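Local atomic coordinates of translation initiation factor eIF2B subunit beta (Schizosaccharomyces pombe, PDB entry 5B04), a protein that acts as a component of the eIF2B complex, which catalyses the exchange of GDP for GTP on the gamma subunit of the initiation factor eIF2. Residues Leu205-Ile210 and Lys229-Ser234; Gln200-Leu205 and Leu224-Lys229; Asn278-Gly283 and His309-Val314; Val235-Gly240 and Ala250-Leu255. All coordinates share one frame; numbering follows the deposited sequence.

Interaction 1: residues Leu205-Ile210 and Lys229-Ser234; sequences LHSNEI and KKRKFS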
loop_
_atom_site.group_PDB
_atom_site.type_symbol
_atom_site.label_atom_id
_atom_site.label_comp_id
_atom_site.label_asym_id
_atom_site.label_seq_id
_atom_site.Cartn_x
_atom_site.Cartn_y
_atom_site.Cartn_z
ATOM N N LEU C 205 -16.746 0.024 -6.359
ATOM C CA LEU C 205 -17.214 -0.007 -4.978
ATOM C C LEU C 205 -17.804 -1.370 -4.642
ATOM O O LEU C 205 -18.777 -1.805 -5.257
ATOM C CB LEU C 205 -18.253 1.086 -4.726
ATOM C CG LEU C 205 -17.735 2.522 -4.664
ATOM C CD1 LEU C 205 -18.846 3.468 -4.240
ATOM C CD2 LEU C 205 -16.555 2.617 -3.716
ATOM N N HIS C 206 -17.207 -2.043 -3.665
ATOM C CA HIS C 206 -17.695 -3.346 -3.232
ATOM C C HIS C 206 -17.944 -3.363 -1.729
ATOM O O HIS C 206 -17.588 -2.421 -1.021
ATOM C CB HIS C 206 -16.708 -4.444 -3.627
ATOM C CG HIS C 206 -16.595 -4.645 -5.106
ATOM N ND1 HIS C 206 -17.256 -5.654 -5.774
ATOM C CD2 HIS C 206 -15.906 -3.960 -6.050
ATOM C CE1 HIS C 206 -16.975 -5.586 -7.063
ATOM N NE2 HIS C 206 -16.157 -4.567 -7.257
ATOM N N SER C 207 -18.560 -4.438 -1.251
ATOM C CA SER C 207 -18.957 -4.535 0.149
ATOM C C SER C 207 -17.757 -4.602 1.091
ATOM O O SER C 207 -16.723 -5.183 0.759
ATOM C CB SER C 207 -19.854 -5.756 0.361
ATOM O OG SER C 207 -21.040 -5.657 -0.409
ATOM N N ASN C 208 -17.914 -3.981 2.258
ATOM C CA ASN C 208 -16.923 -4.009 3.335
ATOM C C ASN C 208 -15.586 -3.353 2.991
ATOM O O ASN C 208 -14.624 -3.466 3.750
ATOM C CB ASN C 208 -16.683 -5.450 3.791
ATOM C CG ASN C 208 -17.921 -6.081 4.398
ATOM O OD1 ASN C 208 -18.762 -6.634 3.690
ATOM N ND2 ASN C 208 -18.042 -5.995 5.718
ATOM N N GLU C 209 -15.526 -2.662 1.857
ATOM C CA GLU C 209 -14.352 -1.862 1.529
ATOM C C GLU C 209 -14.401 -0.543 2.291
ATOM O O GLU C 209 -15.466 -0.116 2.738
ATOM C CB GLU C 209 -14.262 -1.600 0.022
ATOM C CG GLU C 209 -13.684 -2.750 -0.788
ATOM C CD GLU C 209 -13.314 -2.337 -2.202
ATOM O OE1 GLU C 209 -13.861 -1.324 -2.689
ATOM O OE2 GLU C 209 -12.474 -3.020 -2.824
ATOM N N ILE C 210 -13.246 0.097 2.444
ATOM C CA ILE C 210 -13.181 1.400 3.093
ATOM C C ILE C 210 -12.718 2.465 2.106
ATOM O O ILE C 210 -11.637 2.360 1.525
ATOM C CB ILE C 210 -12.243 1.384 4.312
ATOM C CG1 ILE C 210 -12.835 0.514 5.421
ATOM C CG2 ILE C 210 -12.007 2.797 4.823
ATOM C CD1 ILE C 210 -12.048 0.551 6.712
ATOM N N LYS C 229 -27.076 1.425 -2.476
ATOM C CA LYS C 229 -28.407 0.825 -2.459
ATOM C C LYS C 229 -28.335 -0.692 -2.342
ATOM O O LYS C 229 -29.139 -1.307 -1.643
ATOM C CB LYS C 229 -29.186 1.202 -3.718
ATOM C CG LYS C 229 -29.583 2.667 -3.812
ATOM C CD LYS C 229 -29.949 3.048 -5.243
ATOM C CE LYS C 229 -29.278 2.127 -6.258
ATOM N NZ LYS C 229 -29.463 2.587 -7.660
ATOM N N LYS C 230 -27.367 -1.290 -3.028
ATOM C CA LYS C 230 -27.244 -2.741 -3.060
ATOM C C LYS C 230 -26.073 -3.241 -2.219
ATOM O O LYS C 230 -26.077 -4.381 -1.755
ATOM C CB LYS C 230 -27.093 -3.226 -4.505
ATOM C CG LYS C 230 -28.330 -3.001 -5.364
ATOM C CD LYS C 230 -28.092 -3.427 -6.806
ATOM C CE LYS C 230 -29.343 -3.234 -7.651
ATOM N NZ LYS C 230 -29.112 -3.588 -9.079
ATOM N N ARG C 231 -25.076 -2.386 -2.020
ATOM C CA ARG C 231 -23.871 -2.782 -1.298
ATOM C C ARG C 231 -23.589 -1.881 -0.101
ATOM O O ARG C 231 -23.631 -0.656 -0.206
ATOM C CB ARG C 231 -22.669 -2.783 -2.242
ATOM C CG ARG C 231 -22.859 -3.671 -3.457
ATOM C CD ARG C 231 -21.671 -3.596 -4.395
ATOM N NE ARG C 231 -21.896 -4.379 -5.607
ATOM C CZ ARG C 231 -21.055 -4.426 -6.634
ATOM N NH1 ARG C 231 -19.925 -3.734 -6.599
ATOM N NH2 ARG C 231 -21.344 -5.166 -7.695
ATOM N N LYS C 232 -23.297 -2.501 1.038
ATOM C CA LYS C 232 -22.997 -1.756 2.254
ATOM C C LYS C 232 -21.495 -1.718 2.517
ATOM O O LYS C 232 -20.858 -2.754 2.711
ATOM C CB LYS C 232 -23.733 -2.362 3.450
ATOM C CG LYS C 232 -25.230 -2.513 3.234
ATOM C CD LYS C 232 -26.018 -2.007 4.432
ATOM C CE LYS C 232 -27.276 -1.277 3.990
ATOM N NZ LYS C 232 -28.093 -0.815 5.147
ATOM N N PHE C 233 -20.939 -0.512 2.516
ATOM C CA PHE C 233 -19.512 -0.317 2.729
ATOM C C PHE C 233 -19.268 0.856 3.672
ATOM O O PHE C 233 -20.195 1.346 4.315
ATOM C CB PHE C 233 -18.795 -0.092 1.393
ATOM C CG PHE C 233 -19.437 0.958 0.529
ATOM C CD1 PHE C 233 -20.442 0.622 -0.364
ATOM C CD2 PHE C 233 -19.033 2.281 0.606
ATOM C CE1 PHE C 233 -21.034 1.584 -1.159
ATOM C CE2 PHE C 233 -19.620 3.248 -0.188
ATOM C CZ PHE C 233 -20.622 2.899 -1.072
ATOM N N SER C 234 -18.019 1.302 3.752
ATOM C CA SER C 234 -17.661 2.396 4.645
ATOM C C SER C 234 -16.983 3.537 3.897
ATOM O O SER C 234 -16.218 3.310 2.959
ATOM C CB SER C 234 -16.749 1.894 5.766
ATOM O OG SER C 234 -17.382 0.879 6.526
#
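Arg231 reaches alongside His206, both side chains pointing the same way, and makes the contact's side-chain hydrogen bond. Its chain is extended from CG to NE, with CG anti to the carbonyl carbon (chi1 -56°), and its guanidinium lies flat on the imidazole, planes 27° apart. NH1 sits over one ring face, offset toward the rim. Leu205 O, close to the guanidinium plane, accepts from NH1 at 2.6 Å; a second acceptor, Met202 O, lies outside the two segments. An alanine here would probably leave both carbonyls without this donor and the His206 ring without its cationic stacking partner, free to turn. Segments 205-210 and 229-234 are the loops leading into neighbouring parallel strands of a Rossmann-like sheet, and a type II turn from His206 to Glu209 brings the first alongside the second. Asn208 N bonds to Lys232 O at 3.2 Å and Ser234 N to Glu209 O at 3.1 Å, the latter leading into the Ile210-Ser234 bridge. With Phe233 CG in the crowded position between backbone N and carbonyl carbon (chi1 50°), CZ meets Leu205 CD1 at 3.7 Å, the two side chains crossing obliquely, while CB lies 3.6 Å from His206 O. Glu209 turns its carboxylate elsewhere, OE2 forming a salt bridge with Arg276 of the second copy of this protein. Lys118 of the delta subunit packs on His206, Ser207 and Arg231.

Interaction 2: residues Gln200-Leu205 and Leu224-Lys229; sequences QSMDHL and LRFAAK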
loop_
_atom_site.group_PDB
_atom_site.type_symbol
_atom_site.label_atom_id
_atom_site.label_comp_id
_atom_site.label_asym_id
_atom_site.label_seq_id
_atom_site.Cartn_x
_atom_site.Cartn_y
_atom_site.Cartn_z
ATOM N N GLN C 200 -21.163 3.469 -12.728
ATOM C CA GLN C 200 -19.870 2.808 -12.845
ATOM C C GLN C 200 -19.322 2.432 -11.473
ATOM O O GLN C 200 -18.233 1.868 -11.362
ATOM C CB GLN C 200 -18.875 3.707 -13.580
ATOM C CG GLN C 200 -19.400 4.266 -14.891
ATOM C CD GLN C 200 -18.446 5.258 -15.525
ATOM O OE1 GLN C 200 -17.288 4.941 -15.792
ATOM N NE2 GLN C 200 -18.930 6.471 -15.765
ATOM N N SER C 201 -20.086 2.746 -10.431
ATOM C CA SER C 201 -19.664 2.481 -9.060
ATOM C C SER C 201 -19.687 0.995 -8.731
ATOM O O SER C 201 -18.994 0.543 -7.821
ATOM C CB SER C 201 -20.551 3.244 -8.076
ATOM O OG SER C 201 -21.903 2.837 -8.190
ATOM N N MET C 202 -20.482 0.237 -9.479
ATOM C CA MET C 202 -20.611 -1.195 -9.247
ATOM C C MET C 202 -19.373 -1.962 -9.708
ATOM O O MET C 202 -19.285 -3.177 -9.527
ATOM C CB MET C 202 -21.855 -1.737 -9.952
ATOM C CG MET C 202 -23.166 -1.218 -9.382
ATOM S SD MET C 202 -23.393 -1.670 -7.650
ATOM C CE MET C 202 -25.081 -1.135 -7.375
ATOM N N ASP C 203 -18.419 -1.251 -10.301
ATOM C CA ASP C 203 -17.189 -1.874 -10.778
ATOM C C ASP C 203 -15.992 -1.522 -9.900
ATOM O O ASP C 203 -14.904 -2.069 -10.078
ATOM C CB ASP C 203 -16.905 -1.459 -12.224
ATOM C CG ASP C 203 -17.954 -1.966 -13.193
ATOM O OD1 ASP C 203 -18.609 -2.982 -12.883
ATOM O OD2 ASP C 203 -18.121 -1.348 -14.267
ATOM N N HIS C 204 -16.191 -0.610 -8.953
ATOM C CA HIS C 204 -15.086 -0.126 -8.130
ATOM C C HIS C 204 -15.452 -0.035 -6.651
ATOM O O HIS C 204 -14.572 -0.015 -5.789
ATOM C CB HIS C 204 -14.613 1.234 -8.644
ATOM C CG HIS C 204 -14.230 1.227 -10.091
ATOM N ND1 HIS C 204 -13.117 0.566 -10.563
ATOM C CD2 HIS C 204 -14.820 1.789 -11.172
ATOM C CE1 HIS C 204 -13.036 0.725 -11.872
ATOM N NE2 HIS C 204 -14.056 1.464 -12.267
ATOM N N LEU C 205 -16.746 0.024 -6.359
ATOM C CA LEU C 205 -17.214 -0.007 -4.978
ATOM C C LEU C 205 -17.804 -1.370 -4.642
ATOM O O LEU C 205 -18.777 -1.805 -5.257
ATOM C CB LEU C 205 -18.253 1.086 -4.726
ATOM C CG LEU C 205 -17.735 2.522 -4.664
ATOM C CD1 LEU C 205 -18.846 3.468 -4.240
ATOM C CD2 LEU C 205 -16.555 2.617 -3.716
ATOM N N LEU C 224 -21.164 7.225 -4.736
ATOM C CA LEU C 224 -21.224 6.422 -3.519
ATOM C C LEU C 224 -22.624 5.879 -3.250
ATOM O O LEU C 224 -22.793 4.695 -2.958
ATOM C CB LEU C 224 -20.752 7.244 -2.317
ATOM C CG LEU C 224 -19.296 7.714 -2.323
ATOM C CD1 LEU C 224 -19.022 8.616 -1.130
ATOM C CD2 LEU C 224 -18.348 6.527 -2.327
ATOM N N ARG C 225 -23.624 6.749 -3.350
ATOM C CA ARG C 225 -24.995 6.383 -3.007
ATOM C C ARG C 225 -25.608 5.399 -3.998
ATOM O O ARG C 225 -26.517 4.647 -3.649
ATOM C CB ARG C 225 -25.866 7.637 -2.907
ATOM C CG ARG C 225 -25.425 8.601 -1.816
ATOM C CD ARG C 225 -26.199 9.907 -1.869
ATOM N NE ARG C 225 -27.591 9.740 -1.466
ATOM C CZ ARG C 225 -28.465 10.737 -1.376
ATOM N NH1 ARG C 225 -28.089 11.977 -1.663
ATOM N NH2 ARG C 225 -29.713 10.497 -1.001
ATOM N N PHE C 226 -25.112 5.398 -5.232
ATOM C CA PHE C 226 -25.624 4.478 -6.242
ATOM C C PHE C 226 -25.187 3.051 -5.939
ATOM O O PHE C 226 -25.934 2.102 -6.172
ATOM C CB PHE C 226 -25.161 4.886 -7.642
ATOM C CG PHE C 226 -25.762 4.056 -8.744
ATOM C CD1 PHE C 226 -25.159 2.876 -9.151
ATOM C CD2 PHE C 226 -26.934 4.451 -9.366
ATOM C CE1 PHE C 226 -25.711 2.110 -10.158
ATOM C CE2 PHE C 226 -27.490 3.689 -10.377
ATOM C CZ PHE C 226 -26.877 2.517 -10.773
ATOM N N ALA C 227 -23.972 2.904 -5.424
ATOM C CA ALA C 227 -23.468 1.596 -5.028
ATOM C C ALA C 227 -24.014 1.215 -3.659
ATOM O O ALA C 227 -24.027 0.041 -3.287
ATOM C CB ALA C 227 -21.947 1.589 -5.017
ATOM N N ALA C 228 -24.477 2.218 -2.920
ATOM C CA ALA C 228 -24.914 2.034 -1.540
ATOM C C ALA C 228 -26.266 1.338 -1.426
ATOM O O ALA C 228 -26.573 0.739 -0.394
ATOM C CB ALA C 228 -24.966 3.374 -0.832
ATOM N N LYS C 229 -27.076 1.425 -2.476
ATOM C CA LYS C 229 -28.407 0.825 -2.459
ATOM C C LYS C 229 -28.335 -0.692 -2.342
ATOM O O LYS C 229 -29.139 -1.307 -1.643
ATOM C CB LYS C 229 -29.186 1.202 -3.718
ATOM C CG LYS C 229 -29.583 2.667 -3.812
ATOM C CD LYS C 229 -29.949 3.048 -5.243
ATOM C CE LYS C 229 -29.278 2.127 -6.258
ATOM N NZ LYS C 229 -29.463 2.587 -7.660
#
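Ser201, Met202 and Leu205 pack against Leu224, Phe226 and Ala227, where the 3-10 segment 200-203 and the loop after it meet the C-terminal part of helix 218-228 in a Rossmann-like domain. Met202 reaches across to the helix. From CB its chain places CG beside the backbone N, anti to the carbonyl carbon, where CG faces the edge of the Phe226 ring, 4.3 Å from CE1. The chain then bends at chi2 (-61°), which brings SD to the helix, 4.2 Å from Ala227 CA. At the tip, CE ends 3.6 Å from Phe226 O and also touches Ala227 CA, so the end of the thioether rests mainly on helix backbone. Ser201 OG also approaches the Phe226 ring near its plane, 3.4 Å from CD1, and rests on the methyl of Ala227; the polar need of this buried hydroxyl is met by Glu198 O. Lys229 NZ sits over one face of the same ring, a cation-pi pair. Ser201 O accepts from both His204 N and Leu205 N, bonds that close the turn just ahead of Leu205. The backbones are nearest at Ser201 and Ala227, CA atoms 5.6 Å apart, which the small Ala227 probably allows; its CB is shared by Ser201 and Leu205. Next to it, the Leu205 and Leu224 side chains meet at an angle, CD1 of Leu205 lying 3.6 Å from CD2 of Leu224.

Interaction 3: residues Asn278-Gly283 and His309-Val314; sequences NKVILG and HATPVV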
loop_
_atom_site.group_PDB
_atom_site.type_symbol
_atom_site.label_atom_id
_atom_site.label_comp_id
_atom_site.label_asym_id
_atom_site.label_seq_id
_atom_site.Cartn_x
_atom_site.Cartn_y
_atom_site.Cartn_z
ATOM N N ASN C 278 -8.902 1.265 1.306
ATOM C CA ASN C 278 -8.739 0.554 0.044
ATOM C C ASN C 278 -8.576 1.498 -1.140
ATOM O O ASN C 278 -7.689 1.316 -1.975
ATOM C CB ASN C 278 -9.932 -0.372 -0.203
ATOM C CG ASN C 278 -10.017 -1.496 0.807
ATOM O OD1 ASN C 278 -10.940 -1.549 1.619
ATOM N ND2 ASN C 278 -9.052 -2.408 0.759
ATOM N N LYS C 279 -9.441 2.505 -1.212
ATOM C CA LYS C 279 -9.469 3.408 -2.357
ATOM C C LYS C 279 -9.704 4.859 -1.954
ATOM O O LYS C 279 -10.446 5.142 -1.013
ATOM C CB LYS C 279 -10.556 2.976 -3.346
ATOM C CG LYS C 279 -10.275 1.668 -4.065
ATOM C CD LYS C 279 -11.529 1.121 -4.727
ATOM C CE LYS C 279 -11.218 -0.118 -5.549
ATOM N NZ LYS C 279 -10.421 -1.113 -4.779
ATOM N N VAL C 280 -9.066 5.771 -2.678
ATOM C CA VAL C 280 -9.343 7.195 -2.541
ATOM C C VAL C 280 -10.214 7.654 -3.702
ATOM O O VAL C 280 -9.868 7.453 -4.867
ATOM C CB VAL C 280 -8.049 8.034 -2.500
ATOM C CG1 VAL C 280 -8.317 9.463 -2.952
ATOM C CG2 VAL C 280 -7.452 8.018 -1.107
ATOM N N ILE C 281 -11.353 8.257 -3.382
ATOM C CA ILE C 281 -12.243 8.783 -4.408
ATOM C C ILE C 281 -12.413 10.288 -4.239
ATOM O O ILE C 281 -13.007 10.755 -3.266
ATOM C CB ILE C 281 -13.617 8.096 -4.371
ATOM C CG1 ILE C 281 -13.469 6.612 -4.711
ATOM C CG2 ILE C 281 -14.572 8.767 -5.344
ATOM C CD1 ILE C 281 -14.779 5.858 -4.757
ATOM N N LEU C 282 -11.880 11.043 -5.193
ATOM C CA LEU C 282 -11.893 12.496 -5.110
ATOM C C LEU C 282 -12.685 13.137 -6.239
ATOM O O LEU C 282 -12.718 12.632 -7.361
ATOM C CB LEU C 282 -10.466 13.045 -5.127
ATOM C CG LEU C 282 -9.579 12.771 -3.915
ATOM C CD1 LEU C 282 -8.255 13.502 -4.060
ATOM C CD2 LEU C 282 -10.284 13.178 -2.632
ATOM N N GLY C 283 -13.326 14.256 -5.927
ATOM C CA GLY C 283 -13.893 15.112 -6.948
ATOM C C GLY C 283 -12.831 16.123 -7.325
ATOM O O GLY C 283 -11.794 16.211 -6.666
ATOM N N HIS C 309 1.050 5.040 1.061
ATOM C CA HIS C 309 0.470 3.789 1.537
ATOM C C HIS C 309 0.082 2.879 0.377
ATOM O O HIS C 309 -0.584 1.861 0.574
ATOM C CB HIS C 309 -0.753 4.066 2.414
ATOM C CG HIS C 309 -0.434 4.774 3.694
ATOM N ND1 HIS C 309 -0.831 4.299 4.926
ATOM C CD2 HIS C 309 0.241 5.923 3.935
ATOM C CE1 HIS C 309 -0.414 5.124 5.869
ATOM N NE2 HIS C 309 0.239 6.118 5.294
ATOM N N ALA C 310 0.507 3.256 -0.826
ATOM C CA ALA C 310 0.204 2.514 -2.050
ATOM C C ALA C 310 -1.298 2.322 -2.250
ATOM O O ALA C 310 -1.744 1.261 -2.688
ATOM C CB ALA C 310 0.914 1.166 -2.045
ATOM N N THR C 311 -2.073 3.353 -1.929
ATOM C CA THR C 311 -3.519 3.311 -2.100
ATOM C C THR C 311 -3.934 4.030 -3.383
ATOM O O THR C 311 -3.529 5.168 -3.617
ATOM C CB THR C 311 -4.246 3.947 -0.899
ATOM O OG1 THR C 311 -3.876 3.261 0.304
ATOM C CG2 THR C 311 -5.757 3.865 -1.078
ATOM N N PRO C 312 -4.739 3.356 -4.222
ATOM C CA PRO C 312 -5.222 3.909 -5.493
ATOM C C PRO C 312 -6.012 5.206 -5.330
ATOM O O PRO C 312 -6.824 5.327 -4.413
ATOM C CB PRO C 312 -6.126 2.798 -6.037
ATOM C CG PRO C 312 -5.616 1.556 -5.405
ATOM C CD PRO C 312 -5.167 1.959 -4.035
ATOM N N VAL C 313 -5.769 6.161 -6.222
ATOM C CA VAL C 313 -6.510 7.417 -6.226
ATOM C C VAL C 313 -7.434 7.485 -7.437
ATOM O O VAL C 313 -6.975 7.507 -8.580
ATOM C CB VAL C 313 -5.566 8.636 -6.238
ATOM C CG1 VAL C 313 -6.351 9.919 -6.476
ATOM C CG2 VAL C 313 -4.785 8.716 -4.938
ATOM N N VAL C 314 -8.736 7.510 -7.177
ATOM C CA VAL C 314 -9.727 7.583 -8.243
ATOM C C VAL C 314 -10.372 8.963 -8.270
ATOM O O VAL C 314 -10.632 9.556 -7.223
ATOM C CB VAL C 314 -10.818 6.511 -8.075
ATOM C CG1 VAL C 314 -11.556 6.297 -9.386
ATOM C CG2 VAL C 314 -10.205 5.208 -7.597
#
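Backbone hydrogen bonds join strand 279-282 to Pro312 and to the start of the neighbouring parallel strand 313-316 in the Rossmann-like sheet. Val280 N donates to Pro312 O at 2.9 Å, Val314 N to Val280 O at 2.6 Å and Leu282 N to Val314 O at 2.8 Å, all nearly straight. A CA-H...O contact from Ile281 CA to Val314 O, 3.3 Å, gives that carbonyl a second, weaker approach. Apolar contacts divide between the faces of the sheet. Val280 and Val313 stand side by side on one, CG1 to CG1 4.1 Å, under helix 299-308, where Ala306 touches both. Ile281 and Val314 occupy the other, CG1 to CB 4.3 Å; there Val314 meets Leu387 of the delta subunit. Polar-to-apolar contacts mark the entry to the strands. Thr311 CG2, anti to the backbone N, lies 3.3 Å from Asn278 O, and Pro312 CD is equally near that oxygen. A Schellman motif with Ala310 as C-prime residue ends the preceding helix and turns the chain toward the strand. With main-chain atoms doing the bonding, the pairing itself rests on the backbone, and the branched aliphatic side chains serve to pack the two faces of the sheet.

Interaction 4: residues Val235-Gly240 and Ala250-Leu255; sequences VIVAEG and AMAKRL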
loop_
_atom_site.group_PDB
_atom_site.type_symbol
_atom_site.label_atom_id
_atom_site.label_comp_id
_atom_site.label_asym_id
_atom_site.label_seq_id
_atom_site.Cartn_x
_atom_site.Cartn_y
_atom_site.Cartn_z
ATOM N N VAL C 235 -17.267 4.764 4.320
ATOM C CA VAL C 235 -16.639 5.940 3.735
ATOM C C VAL C 235 -16.109 6.873 4.817
ATOM O O VAL C 235 -16.839 7.265 5.726
ATOM C CB VAL C 235 -17.617 6.721 2.827
ATOM C CG1 VAL C 235 -17.057 8.098 2.491
ATOM C CG2 VAL C 235 -17.909 5.939 1.557
ATOM N N ILE C 236 -14.829 7.213 4.720
ATOM C CA ILE C 236 -14.244 8.218 5.597
ATOM C C ILE C 236 -14.235 9.563 4.884
ATOM O O ILE C 236 -13.598 9.719 3.843
ATOM C CB ILE C 236 -12.812 7.846 6.023
ATOM C CG1 ILE C 236 -12.803 6.505 6.757
ATOM C CG2 ILE C 236 -12.224 8.933 6.905
ATOM C CD1 ILE C 236 -11.434 6.089 7.249
ATOM N N VAL C 237 -14.957 10.530 5.439
ATOM C CA VAL C 237 -15.030 11.854 4.840
ATOM C C VAL C 237 -14.137 12.844 5.575
ATOM O O VAL C 237 -14.415 13.224 6.712
ATOM C CB VAL C 237 -16.471 12.401 4.830
ATOM C CG1 VAL C 237 -16.498 13.817 4.271
ATOM C CG2 VAL C 237 -17.380 11.488 4.024
ATOM N N ALA C 238 -13.055 13.249 4.921
ATOM C CA ALA C 238 -12.210 14.304 5.451
ATOM C C ALA C 238 -12.844 15.652 5.140
ATOM O O ALA C 238 -13.074 15.980 3.975
ATOM C CB ALA C 238 -10.809 14.219 4.868
ATOM N N GLU C 239 -13.148 16.419 6.182
ATOM C CA GLU C 239 -13.690 17.761 6.006
ATOM C C GLU C 239 -12.714 18.602 5.193
ATOM O O GLU C 239 -11.504 18.441 5.312
ATOM C CB GLU C 239 -13.963 18.421 7.359
ATOM C CG GLU C 239 -12.742 18.495 8.255
ATOM C CD GLU C 239 -12.921 19.448 9.417
ATOM O OE1 GLU C 239 -14.057 19.573 9.920
ATOM O OE2 GLU C 239 -11.922 20.076 9.822
ATOM N N GLY C 240 -13.241 19.487 4.355
ATOM C CA GLY C 240 -12.394 20.312 3.516
ATOM C C GLY C 240 -12.087 21.647 4.161
ATOM O O GLY C 240 -12.203 22.693 3.521
ATOM N N ALA C 250 -22.324 18.203 5.579
ATOM C CA ALA C 250 -23.689 17.980 5.117
ATOM C C ALA C 250 -23.780 16.707 4.281
ATOM O O ALA C 250 -24.719 15.926 4.426
ATOM C CB ALA C 250 -24.180 19.176 4.319
ATOM N N MET C 251 -22.797 16.507 3.409
ATOM C CA MET C 251 -22.754 15.325 2.555
ATOM C C MET C 251 -22.554 14.056 3.375
ATOM O O MET C 251 -23.125 13.009 3.067
ATOM C CB MET C 251 -21.638 15.452 1.518
ATOM C CG MET C 251 -21.498 14.240 0.613
ATOM S SD MET C 251 -19.879 14.145 -0.171
ATOM C CE MET C 251 -18.827 13.999 1.270
ATOM N N ALA C 252 -21.736 14.159 4.418
ATOM C CA ALA C 252 -21.447 13.023 5.285
ATOM C C ALA C 252 -22.710 12.527 5.975
ATOM O O ALA C 252 -22.892 11.324 6.161
ATOM C CB ALA C 252 -20.392 13.398 6.314
ATOM N N LYS C 253 -23.579 13.460 6.351
ATOM C CA LYS C 253 -24.843 13.113 6.988
ATOM C C LYS C 253 -25.729 12.329 6.026
ATOM O O LYS C 253 -26.368 11.352 6.413
ATOM C CB LYS C 253 -25.569 14.369 7.473
ATOM C CG LYS C 253 -26.805 14.083 8.315
ATOM C CD LYS C 253 -27.506 15.366 8.737
ATOM C CE LYS C 253 -28.217 16.025 7.564
ATOM N NZ LYS C 253 -29.397 15.236 7.112
ATOM N N ARG C 254 -25.754 12.758 4.767
ATOM C CA ARG C 254 -26.574 12.108 3.752
ATOM C C ARG C 254 -26.026 10.734 3.382
ATOM O O ARG C 254 -26.788 9.816 3.080
ATOM C CB ARG C 254 -26.681 12.988 2.505
ATOM C CG ARG C 254 -27.364 14.322 2.755
ATOM C CD ARG C 254 -27.753 15.002 1.453
ATOM N NE ARG C 254 -26.592 15.356 0.641
ATOM C CZ ARG C 254 -25.891 16.473 0.789
ATOM N NH1 ARG C 254 -26.227 17.349 1.726
ATOM N NH2 ARG C 254 -24.850 16.715 0.004
ATOM N N LEU C 255 -24.702 10.597 3.399
ATOM C CA LEU C 255 -24.071 9.305 3.156
ATOM C C LEU C 255 -24.462 8.320 4.249
ATOM O O LEU C 255 -24.711 7.145 3.982
ATOM C CB LEU C 255 -22.549 9.445 3.083
ATOM C CG LEU C 255 -21.982 10.093 1.818
ATOM C CD1 LEU C 255 -20.471 10.242 1.917
ATOM C CD2 LEU C 255 -22.362 9.283 0.588
#
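The beta-alpha-beta unit of strand 234-238, helix 245-257 and strand 261-265 has its first two elements packed here, Val235 and Val237 of the strand against Met251, Ala252 and Leu255 of the helix. The short strand and helix axes run nearly antiparallel, at 168°, and pass 9.5 Å apart. Val237 carries most of the contact, its two methyls splitting the work. CG1, anti to the backbone N (chi1 177°), meets Met251 CE at 3.8 Å, and CG2 lies 4.2 Å from Ala252 CB and 3.9 Å from Leu255 CD1. Met251 leaves the helix with CG anti to the backbone N and bends at chi3 (62°), which swings CE onto both Val237 methyls; the two side chains cross at a slant. This is the usual packing of a Rossmann-like fold, helix laid on sheet through aliphatic groups, and every touching residue is buried. Helix 218-228 flanks the contact on the same side of the sheet, its Leu224 touching both Val235 and Leu255, while Ala252 and Leu255 also rest on Thr262 of the third element. Beyond the helix-strand core, Glu239 OE1 bonds to His249 NE2 and forms a salt bridge with Arg302 of the delta subunit. One turn beyond Met251, Leu255 CD1 reaches Val235 CG1 at 4.1 Å, the two side chains crossing at about a right angle.

How the interactions relate
All four contacts belong to the Rossmann-like domain and gather on one side of the chain's centre. Interactions 1 and 2 are closest, centres about 8 Å apart: they share Leu205 and Lys229, and their segments alternate along the chain. Interaction 4 follows in sequence and interaction 3 comes last, every other pair of centres lying about 15 or 16 Å apart. Leu224 ties interaction 2 to interaction 4 through Leu255 and Val235; the side-chain OD1 of Asn278 bonds to Ile210 N, tying interaction 3 to interaction 1. Interactions 3 and 4 do not touch but reach the same sheet, from strands on opposite sides of strand 210-214. Together the contacts probably help bind this sheet and its helices where the chain meets the delta subunit.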